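Local coordinates for NAD-dependent protein deacylase 2 (Archaeoglobus fulgidus, PDB 1S7G), which removes acetyl groups from lysines of proteins with NAD as co-substrate, including the chromatin protein Alba, whose deacetylation tightens DNA binding and represses transcription, at residues 6-11 and 229-234; 19-24 and 98-103; 25-30 and 80-85; 113-118 and 175-180. All blocks are in the same frame, centred on the assembly; numbering follows the deposited sequence.

Contact 1 of 4, residues 6-11 and 229-234. With NAD (nicotinamide-adenine-dinucleotide), chain L.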
# COMPACT_ATOMS: atom_id res chain seq x y z
N ARG A 6 8.73 -22.61 -12.18
CA ARG A 6 7.54 -22.73 -13.02
C ARG A 6 6.28 -22.48 -12.17
O ARG A 6 5.37 -21.77 -12.59
CB ARG A 6 7.45 -24.12 -13.66
CG ARG A 6 6.49 -24.21 -14.84
CD ARG A 6 6.20 -25.65 -15.26
NE ARG A 6 7.42 -26.46 -15.32
CZ ARG A 6 8.47 -26.19 -16.10
NH1 ARG A 6 9.53 -26.99 -16.08
NH2 ARG A 6 8.45 -25.13 -16.89
N LYS A 7 6.25 -23.07 -10.98
CA LYS A 7 5.11 -22.92 -10.09
C LYS A 7 4.93 -21.47 -9.65
O LYS A 7 3.80 -20.96 -9.61
CB LYS A 7 5.27 -23.81 -8.86
CG LYS A 7 4.08 -24.71 -8.59
CD LYS A 7 2.80 -23.90 -8.40
CE LYS A 7 1.60 -24.80 -8.16
NZ LYS A 7 0.36 -24.02 -7.92
N ALA A 8 6.03 -20.80 -9.34
CA ALA A 8 5.98 -19.40 -8.92
C ALA A 8 5.41 -18.56 -10.06
O ALA A 8 4.57 -17.68 -9.83
CB ALA A 8 7.39 -18.91 -8.55
N ALA A 9 5.86 -18.84 -11.27
CA ALA A 9 5.40 -18.11 -12.45
C ALA A 9 3.92 -18.38 -12.70
O ALA A 9 3.18 -17.48 -13.12
CB ALA A 9 6.21 -18.52 -13.66
N GLU A 10 3.47 -19.60 -12.44
CA GLU A 10 2.07 -19.94 -12.65
C GLU A 10 1.19 -19.10 -11.72
O GLU A 10 0.20 -18.53 -12.15
CB GLU A 10 1.83 -21.43 -12.38
CG GLU A 10 2.72 -22.34 -13.21
CD GLU A 10 2.35 -23.81 -13.10
OE1 GLU A 10 2.26 -24.33 -11.97
OE2 GLU A 10 2.15 -24.45 -14.17
N ILE A 11 1.58 -19.03 -10.45
CA ILE A 11 0.82 -18.25 -9.47
C ILE A 11 0.77 -16.77 -9.87
O ILE A 11 -0.29 -16.15 -9.88
CB ILE A 11 1.46 -18.37 -8.07
CG1 ILE A 11 1.23 -19.79 -7.53
CG2 ILE A 11 0.89 -17.31 -7.13
CD1 ILE A 11 1.95 -20.08 -6.23
N VAL A 229 5.29 -21.93 -2.50
CA VAL A 229 6.49 -22.19 -3.28
C VAL A 229 7.67 -21.59 -2.54
O VAL A 229 7.60 -20.49 -2.01
CB VAL A 229 6.44 -21.56 -4.69
CG1 VAL A 229 7.74 -21.87 -5.44
CG2 VAL A 229 5.26 -22.10 -5.47
N LYS A 230 8.77 -22.34 -2.48
CA LYS A 230 9.97 -21.89 -1.81
C LYS A 230 11.13 -22.19 -2.75
O LYS A 230 11.28 -23.31 -3.24
CB LYS A 230 10.13 -22.62 -0.48
CG LYS A 230 10.17 -24.13 -0.59
CD LYS A 230 9.83 -24.81 0.73
CE LYS A 230 10.74 -24.35 1.86
NZ LYS A 230 10.47 -25.12 3.11
N ILE A 231 11.94 -21.18 -3.00
CA ILE A 231 13.07 -21.32 -3.91
C ILE A 231 14.37 -20.93 -3.24
O ILE A 231 14.47 -19.87 -2.63
CB ILE A 231 12.86 -20.44 -5.16
CG1 ILE A 231 11.54 -20.80 -5.85
CG2 ILE A 231 14.04 -20.60 -6.13
CD1 ILE A 231 11.11 -19.82 -6.93
N ILE A 232 15.37 -21.79 -3.35
CA ILE A 232 16.68 -21.50 -2.78
C ILE A 232 17.55 -20.96 -3.90
O ILE A 232 17.74 -21.63 -4.92
CB ILE A 232 17.33 -22.78 -2.20
CG1 ILE A 232 16.52 -23.30 -1.02
CG2 ILE A 232 18.76 -22.50 -1.80
CD1 ILE A 232 16.41 -22.31 0.14
N GLY A 233 18.07 -19.75 -3.74
CA GLY A 233 18.92 -19.19 -4.78
C GLY A 233 19.09 -17.69 -4.70
O GLY A 233 18.59 -17.04 -3.78
N LYS A 234 19.82 -17.13 -5.66
CA LYS A 234 20.06 -15.70 -5.69
C LYS A 234 18.92 -14.99 -6.42
O LYS A 234 18.52 -15.39 -7.52
CB LYS A 234 21.40 -15.41 -6.38
CG LYS A 234 22.59 -15.95 -5.60
CD LYS A 234 23.89 -15.39 -6.14
CE LYS A 234 25.05 -15.67 -5.18
NZ LYS A 234 26.27 -14.90 -5.57
PA NAD L . 18.63 -10.20 6.78
O1A NAD L . 18.11 -10.70 7.99
O2A NAD L . 20.03 -9.86 6.84
O5B NAD L . 18.23 -11.25 5.71
C5B NAD L . 18.61 -11.25 4.26
C4B NAD L . 18.27 -12.66 3.74
O4B NAD L . 18.61 -12.66 2.32
C3B NAD L . 19.08 -13.87 4.39
O3B NAD L . 18.05 -14.75 4.93
C2B NAD L . 19.91 -14.52 3.29
O2B NAD L . 20.03 -15.92 3.23
C1B NAD L . 19.26 -13.89 2.00
N9A NAD L . 20.22 -13.56 0.90
C8A NAD L . 21.56 -13.19 0.83
N7A NAD L . 21.97 -12.99 -0.41
C5A NAD L . 20.94 -13.21 -1.26
C6A NAD L . 20.67 -13.15 -2.79
N6A NAD L . 21.53 -12.85 -3.66
N1A NAD L . 19.35 -13.46 -3.25
C2A NAD L . 18.25 -13.84 -2.44
N3A NAD L . 18.46 -13.91 -0.99
C4A NAD L . 19.80 -13.58 -0.44
O3 NAD L . 17.86 -8.96 6.27
PN NAD L . 16.39 -8.51 6.37
O1N NAD L . 15.59 -9.67 6.24
O2N NAD L . 16.28 -7.42 5.38
O5D NAD L . 16.29 -8.01 7.97
C5D NAD L . 17.04 -6.83 8.36
C4D NAD L . 16.68 -6.19 9.67
O4D NAD L . 16.35 -7.15 10.78
C3D NAD L . 17.86 -5.30 10.22
O3D NAD L . 17.37 -4.01 10.72
C2D NAD L . 18.59 -6.22 11.33
O2D NAD L . 19.29 -5.51 12.38
C1D NAD L . 17.41 -7.19 11.84
N1N NAD L . 17.84 -8.65 12.08
C2N NAD L . 18.06 -9.04 13.52
C3N NAD L . 18.42 -10.39 13.88
C7N NAD L . 18.69 -10.82 15.32
O7N NAD L . 18.84 -12.09 15.60
N7N NAD L . 18.84 -9.84 16.27
C4N NAD L . 18.58 -11.47 12.71
C5N NAD L . 18.37 -11.08 11.23
C6N NAD L . 18.00 -9.66 10.94

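Contact 2 of 4, residues 19-24 and 98-103. With NAD (nicotinamide-adenine-dinucleotide), chain L.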
# COMPACT_ATOMS: atom_id res chain seq x y z
N VAL A 19 1.97 -8.56 -4.20
CA VAL A 19 2.85 -7.69 -3.44
C VAL A 19 4.21 -8.38 -3.24
O VAL A 19 4.27 -9.59 -3.08
CB VAL A 19 2.24 -7.34 -2.06
CG1 VAL A 19 3.16 -6.43 -1.29
CG2 VAL A 19 0.90 -6.67 -2.25
N VAL A 20 5.28 -7.61 -3.27
CA VAL A 20 6.62 -8.16 -3.09
C VAL A 20 7.29 -7.55 -1.85
O VAL A 20 7.38 -6.33 -1.74
CB VAL A 20 7.50 -7.86 -4.32
CG1 VAL A 20 8.86 -8.50 -4.15
CG2 VAL A 20 6.83 -8.37 -5.58
N PHE A 21 7.73 -8.39 -0.93
CA PHE A 21 8.41 -7.90 0.27
C PHE A 21 9.88 -8.23 0.09
O PHE A 21 10.22 -9.37 -0.20
CB PHE A 21 7.90 -8.60 1.53
CG PHE A 21 8.63 -8.19 2.78
CD1 PHE A 21 8.17 -7.12 3.54
CD2 PHE A 21 9.81 -8.82 3.15
CE1 PHE A 21 8.87 -6.69 4.66
CE2 PHE A 21 10.53 -8.40 4.27
CZ PHE A 21 10.06 -7.33 5.03
N THR A 22 10.75 -7.24 0.26
CA THR A 22 12.18 -7.47 0.07
C THR A 22 13.04 -7.07 1.25
O THR A 22 12.74 -6.12 1.96
CB THR A 22 12.70 -6.75 -1.20
OG1 THR A 22 12.65 -5.33 -1.00
CG2 THR A 22 11.84 -7.10 -2.39
N GLY A 23 14.12 -7.82 1.45
CA GLY A 23 15.05 -7.54 2.53
C GLY A 23 16.42 -7.28 1.94
O GLY A 23 16.57 -7.24 0.72
N ALA A 24 17.42 -7.14 2.81
CA ALA A 24 18.79 -6.87 2.39
C ALA A 24 19.34 -7.84 1.35
O ALA A 24 20.22 -7.49 0.57
CB ALA A 24 19.71 -6.86 3.60
N ILE A 98 7.00 -3.75 -0.77
CA ILE A 98 7.21 -3.38 0.62
C ILE A 98 8.66 -3.75 0.89
O ILE A 98 9.07 -4.88 0.64
CB ILE A 98 6.31 -4.20 1.57
CG1 ILE A 98 4.84 -3.94 1.24
CG2 ILE A 98 6.62 -3.83 3.00
CD1 ILE A 98 3.89 -4.87 1.97
N THR A 99 9.44 -2.81 1.40
CA THR A 99 10.84 -3.13 1.63
C THR A 99 11.38 -2.61 2.93
O THR A 99 10.86 -1.65 3.51
CB THR A 99 11.74 -2.60 0.47
OG1 THR A 99 13.07 -3.10 0.64
CG2 THR A 99 11.79 -1.08 0.48
N GLN A 100 12.42 -3.30 3.40
CA GLN A 100 13.11 -2.93 4.62
C GLN A 100 14.41 -2.24 4.25
O GLN A 100 15.10 -1.71 5.11
CB GLN A 100 13.40 -4.17 5.46
CG GLN A 100 12.25 -4.52 6.38
CD GLN A 100 12.54 -5.66 7.32
OE1 GLN A 100 11.75 -5.94 8.23
NE2 GLN A 100 13.66 -6.35 7.11
N ASN A 101 14.75 -2.24 2.96
CA ASN A 101 15.98 -1.60 2.53
C ASN A 101 15.84 -0.08 2.46
O ASN A 101 14.75 0.44 2.24
CB ASN A 101 16.42 -2.14 1.17
CG ASN A 101 16.57 -3.64 1.17
OD1 ASN A 101 16.95 -4.22 2.18
ND2 ASN A 101 16.28 -4.28 0.04
N ILE A 102 16.95 0.62 2.64
CA ILE A 102 16.97 2.08 2.61
C ILE A 102 17.76 2.61 1.41
O ILE A 102 18.03 3.80 1.31
CB ILE A 102 17.64 2.61 3.89
CG1 ILE A 102 19.10 2.16 3.93
CG2 ILE A 102 16.89 2.11 5.12
CD1 ILE A 102 19.85 2.54 5.20
N ASP A 103 18.12 1.72 0.48
CA ASP A 103 18.91 2.10 -0.69
C ASP A 103 18.13 2.70 -1.87
O ASP A 103 18.73 3.20 -2.82
CB ASP A 103 19.71 0.88 -1.17
CG ASP A 103 18.83 -0.28 -1.57
OD1 ASP A 103 19.34 -1.42 -1.63
OD2 ASP A 103 17.62 -0.07 -1.85
PA NAD L . 18.63 -10.20 6.78
O1A NAD L . 18.11 -10.70 7.99
O2A NAD L . 20.03 -9.86 6.84
O5B NAD L . 18.23 -11.25 5.71
C5B NAD L . 18.61 -11.25 4.26
C4B NAD L . 18.27 -12.66 3.74
O4B NAD L . 18.61 -12.66 2.32
C3B NAD L . 19.08 -13.87 4.39
O3B NAD L . 18.05 -14.75 4.93
C2B NAD L . 19.91 -14.52 3.29
O2B NAD L . 20.03 -15.92 3.23
C1B NAD L . 19.26 -13.89 2.00
N9A NAD L . 20.22 -13.56 0.90
C8A NAD L . 21.56 -13.19 0.83
N7A NAD L . 21.97 -12.99 -0.41
C5A NAD L . 20.94 -13.21 -1.26
C6A NAD L . 20.67 -13.15 -2.79
N6A NAD L . 21.53 -12.85 -3.66
N1A NAD L . 19.35 -13.46 -3.25
C2A NAD L . 18.25 -13.84 -2.44
N3A NAD L . 18.46 -13.91 -0.99
C4A NAD L . 19.80 -13.58 -0.44
O3 NAD L . 17.86 -8.96 6.27
PN NAD L . 16.39 -8.51 6.37
O1N NAD L . 15.59 -9.67 6.24
O2N NAD L . 16.28 -7.42 5.38
O5D NAD L . 16.29 -8.01 7.97
C5D NAD L . 17.04 -6.83 8.36
C4D NAD L . 16.68 -6.19 9.67
O4D NAD L . 16.35 -7.15 10.78
C3D NAD L . 17.86 -5.30 10.22
O3D NAD L . 17.37 -4.01 10.72
C2D NAD L . 18.59 -6.22 11.33
O2D NAD L . 19.29 -5.51 12.38
C1D NAD L . 17.41 -7.19 11.84
N1N NAD L . 17.84 -8.65 12.08
C2N NAD L . 18.06 -9.04 13.52
C3N NAD L . 18.42 -10.39 13.88
C7N NAD L . 18.69 -10.82 15.32
O7N NAD L . 18.84 -12.09 15.60
N7N NAD L . 18.84 -9.84 16.27
C4N NAD L . 18.58 -11.47 12.71
C5N NAD L . 18.37 -11.08 11.23
C6N NAD L . 18.00 -9.66 10.94

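Contact 3 of 4, residues 25-30 and 80-85. With NAD (nicotinamide-adenine-dinucleotide), chain L.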
# COMPACT_ATOMS: atom_id res chain seq x y z
N GLY A 25 18.81 -9.06 1.35
CA GLY A 25 19.29 -10.05 0.41
C GLY A 25 19.04 -9.73 -1.06
O GLY A 25 19.73 -10.26 -1.92
N ILE A 26 18.06 -8.88 -1.36
CA ILE A 26 17.80 -8.57 -2.76
C ILE A 26 18.82 -7.62 -3.35
O ILE A 26 18.97 -7.54 -4.57
CB ILE A 26 16.41 -7.96 -2.99
CG1 ILE A 26 16.09 -7.99 -4.50
CG2 ILE A 26 16.37 -6.52 -2.50
CD1 ILE A 26 14.74 -7.46 -4.87
N SER A 27 19.50 -6.88 -2.48
CA SER A 27 20.50 -5.91 -2.92
C SER A 27 21.92 -6.43 -2.77
O SER A 27 22.89 -5.70 -2.98
CB SER A 27 20.34 -4.60 -2.14
OG SER A 27 19.09 -3.99 -2.40
N ALA A 28 22.05 -7.70 -2.40
CA ALA A 28 23.36 -8.31 -2.23
C ALA A 28 24.10 -8.37 -3.57
O ALA A 28 25.33 -8.26 -3.61
CB ALA A 28 23.22 -9.72 -1.66
N GLU A 29 23.35 -8.52 -4.65
CA GLU A 29 23.93 -8.59 -5.99
C GLU A 29 24.14 -7.21 -6.61
O GLU A 29 24.49 -7.11 -7.79
CB GLU A 29 23.06 -9.46 -6.91
CG GLU A 29 23.07 -10.93 -6.53
CD GLU A 29 22.02 -11.73 -7.25
OE1 GLU A 29 22.09 -11.83 -8.50
OE2 GLU A 29 21.10 -12.26 -6.58
N SER A 30 23.93 -6.17 -5.82
CA SER A 30 24.13 -4.80 -6.28
C SER A 30 25.40 -4.26 -5.64
O SER A 30 25.85 -3.15 -5.95
CB SER A 30 22.93 -3.91 -5.91
OG SER A 30 21.82 -4.15 -6.75
N PRO A 80 19.45 -7.15 -11.55
CA PRO A 80 18.37 -7.85 -12.26
C PRO A 80 17.12 -8.14 -11.42
O PRO A 80 16.01 -8.10 -11.93
CB PRO A 80 19.06 -9.13 -12.74
CG PRO A 80 20.44 -8.66 -13.01
CD PRO A 80 20.74 -7.81 -11.80
N ALA A 81 17.31 -8.43 -10.14
CA ALA A 81 16.17 -8.70 -9.27
C ALA A 81 15.25 -7.47 -9.20
O ALA A 81 14.04 -7.59 -9.38
CB ALA A 81 16.66 -9.10 -7.87
N HIS A 82 15.84 -6.30 -8.95
CA HIS A 82 15.07 -5.05 -8.88
C HIS A 82 14.32 -4.78 -10.17
O HIS A 82 13.18 -4.32 -10.15
CB HIS A 82 15.99 -3.86 -8.61
CG HIS A 82 16.65 -3.88 -7.27
ND1 HIS A 82 17.94 -4.32 -7.08
CD2 HIS A 82 16.21 -3.49 -6.05
CE1 HIS A 82 18.27 -4.20 -5.81
NE2 HIS A 82 17.23 -3.70 -5.16
N TYR A 83 14.97 -5.03 -11.30
CA TYR A 83 14.36 -4.78 -12.59
C TYR A 83 13.22 -5.76 -12.86
O TYR A 83 12.18 -5.37 -13.36
CB TYR A 83 15.41 -4.85 -13.71
CG TYR A 83 16.33 -3.64 -13.71
CD1 TYR A 83 17.70 -3.77 -13.47
CD2 TYR A 83 15.82 -2.35 -13.90
CE1 TYR A 83 18.53 -2.66 -13.40
CE2 TYR A 83 16.64 -1.22 -13.83
CZ TYR A 83 18.00 -1.38 -13.58
OH TYR A 83 18.82 -0.27 -13.49
N ALA A 84 13.43 -7.02 -12.49
CA ALA A 84 12.41 -8.04 -12.68
C ALA A 84 11.13 -7.65 -11.97
O ALA A 84 10.03 -7.83 -12.49
CB ALA A 84 12.91 -9.38 -12.16
N ILE A 85 11.28 -7.10 -10.76
CA ILE A 85 10.13 -6.69 -9.97
C ILE A 85 9.43 -5.48 -10.59
O ILE A 85 8.21 -5.38 -10.53
CB ILE A 85 10.57 -6.37 -8.51
CG1 ILE A 85 10.92 -7.69 -7.80
CG2 ILE A 85 9.46 -5.66 -7.77
CD1 ILE A 85 11.76 -7.53 -6.54
PA NAD L . 18.63 -10.20 6.78
O1A NAD L . 18.11 -10.70 7.99
O2A NAD L . 20.03 -9.86 6.84
O5B NAD L . 18.23 -11.25 5.71
C5B NAD L . 18.61 -11.25 4.26
C4B NAD L . 18.27 -12.66 3.74
O4B NAD L . 18.61 -12.66 2.32
C3B NAD L . 19.08 -13.87 4.39
O3B NAD L . 18.05 -14.75 4.93
C2B NAD L . 19.91 -14.52 3.29
O2B NAD L . 20.03 -15.92 3.23
C1B NAD L . 19.26 -13.89 2.00
N9A NAD L . 20.22 -13.56 0.90
C8A NAD L . 21.56 -13.19 0.83
N7A NAD L . 21.97 -12.99 -0.41
C5A NAD L . 20.94 -13.21 -1.26
C6A NAD L . 20.67 -13.15 -2.79
N6A NAD L . 21.53 -12.85 -3.66
N1A NAD L . 19.35 -13.46 -3.25
C2A NAD L . 18.25 -13.84 -2.44
N3A NAD L . 18.46 -13.91 -0.99
C4A NAD L . 19.80 -13.58 -0.44
O3 NAD L . 17.86 -8.96 6.27
PN NAD L . 16.39 -8.51 6.37
O1N NAD L . 15.59 -9.67 6.24
O2N NAD L . 16.28 -7.42 5.38
O5D NAD L . 16.29 -8.01 7.97
C5D NAD L . 17.04 -6.83 8.36
C4D NAD L . 16.68 -6.19 9.67
O4D NAD L . 16.35 -7.15 10.78
C3D NAD L . 17.86 -5.30 10.22
O3D NAD L . 17.37 -4.01 10.72
C2D NAD L . 18.59 -6.22 11.33
O2D NAD L . 19.29 -5.51 12.38
C1D NAD L . 17.41 -7.19 11.84
N1N NAD L . 17.84 -8.65 12.08
C2N NAD L . 18.06 -9.04 13.52
C3N NAD L . 18.42 -10.39 13.88
C7N NAD L . 18.69 -10.82 15.32
O7N NAD L . 18.84 -12.09 15.60
N7N NAD L . 18.84 -9.84 16.27
C4N NAD L . 18.58 -11.47 12.71
C5N NAD L . 18.37 -11.08 11.23
C6N NAD L . 18.00 -9.66 10.94

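Contact 4 of 4, residues 113-118 and 175-180. With ZN (zinc ion), chain G.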
# COMPACT_ATOMS: atom_id res chain seq x y z
N ARG A 113 5.40 2.05 -6.73
CA ARG A 113 4.87 1.98 -5.37
C ARG A 113 5.77 1.18 -4.45
O ARG A 113 5.80 -0.04 -4.50
CB ARG A 113 3.46 1.38 -5.38
CG ARG A 113 2.80 1.35 -4.00
CD ARG A 113 1.31 1.10 -4.15
NE ARG A 113 0.61 0.97 -2.87
CZ ARG A 113 0.56 1.91 -1.94
NH1 ARG A 113 -0.11 1.68 -0.82
NH2 ARG A 113 1.17 3.07 -2.12
N VAL A 114 6.49 1.91 -3.60
CA VAL A 114 7.42 1.30 -2.66
C VAL A 114 7.14 1.82 -1.26
O VAL A 114 7.20 3.03 -1.01
CB VAL A 114 8.87 1.65 -3.04
CG1 VAL A 114 9.83 0.89 -2.17
CG2 VAL A 114 9.10 1.35 -4.50
N LEU A 115 6.83 0.91 -0.34
CA LEU A 115 6.56 1.28 1.05
C LEU A 115 7.84 0.97 1.82
O LEU A 115 8.20 -0.19 2.01
CB LEU A 115 5.37 0.47 1.58
CG LEU A 115 4.07 0.65 0.77
CD1 LEU A 115 2.97 -0.23 1.33
CD2 LEU A 115 3.64 2.12 0.82
N GLU A 116 8.55 2.01 2.23
CA GLU A 116 9.81 1.86 2.93
C GLU A 116 9.64 1.82 4.45
O GLU A 116 9.51 2.85 5.11
CB GLU A 116 10.75 3.00 2.51
CG GLU A 116 11.04 2.99 1.00
CD GLU A 116 11.89 4.16 0.54
OE1 GLU A 116 12.93 3.93 -0.13
OE2 GLU A 116 11.51 5.32 0.83
N LEU A 117 9.64 0.61 5.00
CA LEU A 117 9.44 0.41 6.43
C LEU A 117 10.54 0.94 7.35
O LEU A 117 10.29 1.21 8.52
CB LEU A 117 9.22 -1.08 6.71
CG LEU A 117 8.03 -1.68 5.97
CD1 LEU A 117 7.89 -3.15 6.33
CD2 LEU A 117 6.77 -0.92 6.34
N HIS A 118 11.76 1.09 6.83
CA HIS A 118 12.84 1.60 7.66
C HIS A 118 13.30 2.97 7.17
O HIS A 118 14.37 3.43 7.55
CB HIS A 118 14.03 0.63 7.66
CG HIS A 118 13.78 -0.63 8.44
ND1 HIS A 118 12.60 -0.87 9.11
CD2 HIS A 118 14.56 -1.71 8.65
CE1 HIS A 118 12.67 -2.05 9.70
NE2 HIS A 118 13.85 -2.58 9.43
N PHE A 175 1.08 0.81 8.26
CA PHE A 175 -0.36 0.65 8.16
C PHE A 175 -0.73 0.28 6.71
O PHE A 175 -1.51 -0.63 6.48
CB PHE A 175 -1.04 1.96 8.57
CG PHE A 175 -2.53 1.94 8.49
CD1 PHE A 175 -3.28 1.41 9.53
CD2 PHE A 175 -3.19 2.47 7.38
CE1 PHE A 175 -4.68 1.40 9.47
CE2 PHE A 175 -4.58 2.47 7.31
CZ PHE A 175 -5.33 1.94 8.35
N GLU A 176 -0.15 1.00 5.75
CA GLU A 176 -0.40 0.71 4.34
C GLU A 176 0.15 -0.66 3.95
O GLU A 176 -0.46 -1.39 3.17
CB GLU A 176 0.25 1.77 3.45
CG GLU A 176 -0.67 2.88 2.98
CD GLU A 176 -0.03 3.71 1.88
OE1 GLU A 176 0.98 4.40 2.15
OE2 GLU A 176 -0.53 3.68 0.73
N ALA A 177 1.32 -1.01 4.49
CA ALA A 177 1.93 -2.31 4.17
C ALA A 177 1.03 -3.45 4.63
O ALA A 177 0.82 -4.43 3.91
CB ALA A 177 3.31 -2.42 4.83
N ILE A 178 0.48 -3.31 5.84
CA ILE A 178 -0.40 -4.32 6.41
C ILE A 178 -1.70 -4.43 5.61
O ILE A 178 -2.19 -5.53 5.36
CB ILE A 178 -0.69 -4.01 7.89
CG1 ILE A 178 0.60 -4.19 8.70
CG2 ILE A 178 -1.82 -4.88 8.41
CD1 ILE A 178 0.48 -3.77 10.15
N GLU A 179 -2.27 -3.30 5.21
CA GLU A 179 -3.49 -3.36 4.41
C GLU A 179 -3.16 -4.11 3.13
O GLU A 179 -3.93 -4.92 2.63
CB GLU A 179 -4.01 -1.96 4.08
CG GLU A 179 -5.07 -1.95 2.97
CD GLU A 179 -6.25 -2.88 3.25
OE1 GLU A 179 -7.01 -3.18 2.30
OE2 GLU A 179 -6.43 -3.32 4.41
N GLU A 180 -1.97 -3.83 2.61
CA GLU A 180 -1.50 -4.46 1.39
C GLU A 180 -1.43 -5.98 1.55
O GLU A 180 -1.86 -6.72 0.67
CB GLU A 180 -0.12 -3.89 1.04
CG GLU A 180 0.32 -4.17 -0.35
CD GLU A 180 -0.73 -3.78 -1.37
OE1 GLU A 180 -1.31 -4.69 -1.99
OE2 GLU A 180 -0.98 -2.57 -1.53
ZN ZN G . -2.88 -3.14 -2.88
O HOH W 1 -2.01 -0.45 0.93

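Contact 1 of 4, residues 6-11 and 229-234
The outer edge of the parallel Rossmann-type sheet is where helix 3-13 packs on strand 229-232, through V229 and I231 of the strand and K7, A8 and I11 of the helix. The contact is wholly apolar and small, 157 Å² summed over both sides, with no hydrogen bond across it. The axes of helix 6-11 and strand 229-232 run at 134°, 8.7 Å apart at the closest, and the CA atoms of A8 and V229 mark the point of nearest backbone approach. V229 carries most of the packing. Its CG2 branch, anti to the carbonyl carbon, lies against both K7 and I11, one turn apart, 3.8 Å from K7 CB and 4.0 Å from I11 CD1. The side chains of I11 and V229 slide past one another in opposite directions, whereas K7 gives only the root of its chain and bends at chi2 (-58°), its amine leading away from the strand. The other methyl of V229, CG1, lies 4.3 Å from A8 CB, and that same CB meets I231 CD1 at 4.2 Å. A8 and I231 also both touch I242 of helix 235-250, which joins the two segments to a third element. Beyond the strand, K234 CA lies 3.4 Å from N1A of the NAD adenine. The contact thus packs the N-terminal helix on the last strand of the parallel sheet in the Rossmann-fold domain, which in sirtuins binds NAD at the C-terminal ends of the strands.

Contact 2 of 4, residues 19-24 and 98-103
Parallel beta pairing in the interior of the Rossmann-fold sheet joins strand 18-22 to strand 94-99, with F21 bridged to I98 and T22 to T99, and both strands open at their C-terminal ends onto NAD. The ladder is made by I98 N to V20 O (2.8 Å), T22 N to I98 O (2.9 Å) and Q100 N to T22 O, all with N-H...O angles of at least 154°. On the face bearing F21 and I98, I98 CG2 packs 3.7 Å from F21 CD1, while the amide of Q100 meets the ring edge at CZ, its plane turned 72° from the ring. On the other face the hydroxyls of T22 and T99 share a hydrogen bond of 2.8 Å. T99 OG1, anti to the backbone N (chi1 -171°), is in addition the acceptor for N101 N, an ST turn. N101 ND2 then donates to G23 O from above the carbonyl plane (3.1 Å). A leucine in place of N101 would probably leave G23 O without this donor and the backbone at G23 less firmly tied to the loop after strand 94-99. The G23-A24 backbone matters to the ligand: a CB on G23 would clash with NAD O2N, and A24 N donates to the same phosphate oxygen at 2.8 Å.

Contact 3 of 4, residues 25-30 and 80-85
With chi1 at -167° and chi2 at 178°, I26 stretches its CG1-CD1 arm toward helix 80-90, while chi1 of -66° on H82 brings the imidazole close to the 25-30 loop. The contact thus sets the NAD-binding loop that follows the first strand of the Rossmann fold against this helix. I26 CG1 lies 3.6 Å from A81 CB. Beyond it, I26 CD1 and I85 CD1 meet tip to tip at 3.4 Å, tighter than usual for two methyl carbons, and CD1 of I26 also sits over one face of the H82 ring. S27 OG approaches that ring at its edge and in its plane, taking a weak hydrogen bond from H82 NE2 at 3.3 Å. The stronger partner of the S27 hydroxyl is D103, and H82 ND1 is bonded to N79 N, so the imidazole is held chiefly at ND1 and only weakly at NE2. Together these bonds probably limit rotation of the ring under I26. While one side of the loop packs on the helix, another reads the adenine. A CB on G25 would clash with NAD O4B. E29 OE2 accepts from G236 N and, over 3.0 Å, from the adenine amine N6A, with an N-H...O angle of 162°.

Contact 4 of 4, residues 113-118 and 175-180
L115 lays its CD1 methyl against the backbone of helix 171-183, 3.6 Å from A177 N, and its CD2 methyl beside the carboxylate of E176, whose OE1 is 3.7 Å away. The L115 and E176 side chains cross at about a right angle. A177 CB closes the apolar patch, with L115 CD1 and L117 CD2 each 4.1 Å from it; the same alanine touches I98 of the neighbouring strand. Past L115, R113 extends from CG to NE, its CG anti to the backbone N (chi1 -177°), and reaches the helix with its guanidinium. R113 NH1 makes a salt bridge to E176 OE2 at 2.6 Å. The oxygen lies near the guanidinium plane, but the donor stands above the carboxylate plane, and the two groups are turned 47° apart. In the Rossmann fold of this sirtuin, the contact packs a helix on the edge strand 114-116, which leads to H118, the predicted proton acceptor. A glutamine in place of E176 would probably leave the charge of R113 without this mate and weaken its hold on the helix. One turn on, E180 chelates a zinc ion, distinct from the one bound by C126, C129, C150 and C153, through OE1 and OE2, each at 2.4 Å. H17, H183 and H130 of a neighbouring subunit complete this intersubunit site. A water accepts weakly from R113 NH1 and donates to E176 O at 2.9 Å and weakly to E180 OE2.

In the fold
Contacts 1, 2 and 4 lie on one parallel sheet: contact 2 joins two inner strands, while contacts 1 and 4 sit at its opposite edges, their centres about 23 Å apart. Contacts 2 and 4 lie on adjacent strands, 94-99 and 114-116: T99 N is 3.0 Å from L115 O and T99 O 3.0 Å from L117 N, probable hydrogen bonds, and Q100 O comes 3.6 Å from H118 CD2. Contact 3 meets contact 2 through D103 OD1 and S27 OG, 2.7 Å apart, and contact 1 through K234 CB and E29 OE2, 3.2 Å apart. K234 of contact 1 and E29 of contact 3 both lie at the adenine of NAD, contact 2 borders the phosphate nearer the nicotinamide, and H118 of contact 4 also touches the dinucleotide.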